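Local coordinates for probable chemoreceptor (Methyl-accepting chemotaxis) transmembrane protein (Rhizobium meliloti, PDB 6D8V) that senses quaternary ammonium compounds as a chemoreceptor, probably through a periplasmic sensory domain that signals to the chemotaxis machinery, at residues L195-W201 / M211-D215. Sequence-based numbering, arbitrary orientation.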
loop_
_atom_site.group_PDB
_atom_site.type_symbol
_atom_site.label_atom_id
_atom_site.label_comp_id
_atom_site.label_asym_id
_atom_site.label_seq_id
_atom_site.Cartn_x
_atom_site.Cartn_y
_atom_site.Cartn_z
ATOM N N LEU A 195 5.872 8.208 5.951
ATOM C CA LEU A 195 6.218 7.066 6.787
ATOM C C LEU A 195 5.017 6.144 6.936
ATOM O O LEU A 195 3.863 6.575 6.852
ATOM C CB LEU A 195 6.699 7.507 8.177
ATOM C CG LEU A 195 8.078 8.156 8.240
ATOM C CD1 LEU A 195 8.572 8.299 9.671
ATOM C CD2 LEU A 195 9.049 7.336 7.412
ATOM N N SER A 196 5.300 4.863 7.173
ATOM C CA SER A 196 4.257 3.851 7.261
ATOM C C SER A 196 3.691 3.765 8.678
ATOM O O SER A 196 4.017 4.561 9.564
ATOM C CB SER A 196 4.789 2.488 6.831
ATOM O OG SER A 196 5.559 1.901 7.870
ATOM N N GLN A 197 2.846 2.753 8.888
ATOM C CA GLN A 197 2.209 2.502 10.177
ATOM C C GLN A 197 3.217 2.362 11.314
ATOM O O GLN A 197 2.899 2.670 12.470
ATOM C CB GLN A 197 1.375 1.229 10.072
ATOM C CG GLN A 197 0.528 1.142 8.811
ATOM C CD GLN A 197 1.188 0.362 7.689
ATOM O OE1 GLN A 197 1.789 0.946 6.783
ATOM N NE2 GLN A 197 1.061 -0.964 7.731
ATOM N N SER A 198 4.415 1.856 11.019
ATOM C CA SER A 198 5.434 1.625 12.031
ATOM C C SER A 198 6.626 2.553 11.863
ATOM O O SER A 198 7.664 2.344 12.506
ATOM C CB SER A 198 5.886 0.166 12.001
ATOM O OG SER A 198 6.397 -0.182 10.728
ATOM N N GLY A 199 6.504 3.572 11.015
ATOM C CA GLY A 199 7.603 4.482 10.793
ATOM C C GLY A 199 8.601 4.031 9.748
ATOM O O GLY A 199 9.704 4.581 9.690
ATOM N N LYS A 200 8.263 3.034 8.937
ATOM C CA LYS A 200 9.108 2.669 7.811
ATOM C C LYS A 200 8.947 3.708 6.702
ATOM O O LYS A 200 7.892 4.343 6.568
ATOM C CB LYS A 200 8.733 1.275 7.288
ATOM C CG LYS A 200 8.607 0.168 8.333
ATOM C CD LYS A 200 9.825 -0.739 8.309
ATOM C CE LYS A 200 9.540 -2.122 8.897
ATOM N NZ LYS A 200 8.429 -2.829 8.183
ATOM N N TRP A 201 10.003 3.872 5.896
ATOM C CA TRP A 201 10.006 4.853 4.810
ATOM C C TRP A 201 9.165 4.343 3.643
ATOM O O TRP A 201 9.476 3.297 3.061
ATOM C CB TRP A 201 11.424 5.145 4.336
ATOM C CG TRP A 201 12.254 6.008 5.238
ATOM C CD1 TRP A 201 13.131 5.584 6.205
ATOM C CD2 TRP A 201 12.329 7.443 5.233
ATOM N NE1 TRP A 201 13.740 6.667 6.805
ATOM C CE2 TRP A 201 13.264 7.818 6.231
ATOM C CE3 TRP A 201 11.700 8.444 4.486
ATOM C CZ2 TRP A 201 13.576 9.154 6.501
ATOM C CZ3 TRP A 201 12.017 9.772 4.755
ATOM C CH2 TRP A 201 12.947 10.111 5.752
ATOM N N MET A 211 11.379 1.320 3.016
ATOM C CA MET A 211 11.076 0.060 3.682
ATOM C C MET A 211 11.852 -0.086 4.988
ATOM O O MET A 211 11.583 -0.997 5.780
ATOM C CB MET A 211 11.387 -1.113 2.750
ATOM C CG MET A 211 10.272 -1.474 1.790
ATOM S SD MET A 211 10.701 -2.886 0.757
ATOM C CE MET A 211 11.214 -4.062 2.004
ATOM N N LYS A 212 12.838 0.780 5.205
ATOM C CA LYS A 212 13.584 0.796 6.454
ATOM C C LYS A 212 12.873 1.668 7.482
ATOM O O LYS A 212 12.103 2.566 7.132
ATOM C CB LYS A 212 15.005 1.306 6.229
ATOM C CG LYS A 212 15.807 0.451 5.273
ATOM C CD LYS A 212 17.288 0.826 5.298
ATOM C CE LYS A 212 18.156 -0.123 4.460
ATOM N NZ LYS A 212 17.966 0.042 2.994
ATOM N N GLU A 213 13.137 1.392 8.758
ATOM C CA GLU A 213 12.521 2.144 9.839
ATOM C C GLU A 213 13.232 3.476 10.035
ATOM O O GLU A 213 14.451 3.587 9.883
ATOM C CB GLU A 213 12.538 1.348 11.145
ATOM C CG GLU A 213 11.818 2.039 12.297
ATOM C CD GLU A 213 11.654 1.144 13.509
ATOM O OE1 GLU A 213 12.362 0.118 13.605
ATOM O OE2 GLU A 213 10.808 1.468 14.369
ATOM N N TYR A 214 12.454 4.495 10.366
ATOM C CA TYR A 214 13.029 5.804 10.625
ATOM C C TYR A 214 13.926 5.741 11.852
ATOM O O TYR A 214 13.526 5.231 12.905
ATOM C CB TYR A 214 11.922 6.835 10.819
ATOM C CG TYR A 214 12.420 8.250 10.964
ATOM C CD1 TYR A 214 12.764 8.760 12.211
ATOM C CD2 TYR A 214 12.545 9.076 9.855
ATOM C CE1 TYR A 214 13.221 10.054 12.349
ATOM C CE2 TYR A 214 12.999 10.372 9.978
ATOM C CZ TYR A 214 13.338 10.857 11.227
ATOM O OH TYR A 214 13.796 12.149 11.351
ATOM N N ASP A 215 15.158 6.228 11.705
ATOM C CA ASP A 215 16.036 6.372 12.859
ATOM C C ASP A 215 16.901 7.624 12.732
ATOM O O ASP A 215 17.934 7.731 13.412
ATOM C CB ASP A 215 16.899 5.113 13.062
ATOM C CG ASP A 215 18.197 5.165 12.299
ATOM O OD1 ASP A 215 18.174 4.978 11.061
ATOM O OD2 ASP A 215 19.247 5.386 12.942
#
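A short antiparallel backbone pairing, amounting to a single beta bridge, joins the turn that follows strand 191-195 to a later part of the same loop, before helix 219-228. K200 and E213 face each other with their CA atoms 4.0 Å apart. Two hydrogen bonds flank the pair: Y214 N donates to G199 O (2.8 Å) and W201 N to K212 O (2.8 Å). A third reaches W201 O from M211 N (2.7 Å), one residue beyond K212, where the register would place it; regular pairing breaks down here, at the positive phi (77°) of M211. K200 CA adds a CA-H...O contact to K212 O at 3.1 Å. Residues S196 to G199 form a type I turn with a G1 beta bulge, held by G199 N to S196 O (3.0 Å) and S196 N to K200 O (2.7 Å); S196 OG accepts a hydrogen bond from K200 N (3.1 Å). At G199 a CB would be jammed against S198 O and come close to the side chains of E213 and Y214. The CA-to-CB bond of Y214 points toward 195-201, and its ring meets W201 obliquely (CZ2 of W201 to CD2 of Y214, 3.5 Å), while CD1 of L195 packs on CB of Y214 at 3.8 Å. That of E213 points away, and its OE2 forms a salt bridge with K223 NZ of helix 219-228. The loop thereby folds back over the four-stranded antiparallel sheet of the second, probably membrane-proximal, half of this Cache-type sensor: L195 and W201 rest on L264 of strand 259-268, and L195 and Y214 also touch V222 of helix 219-228.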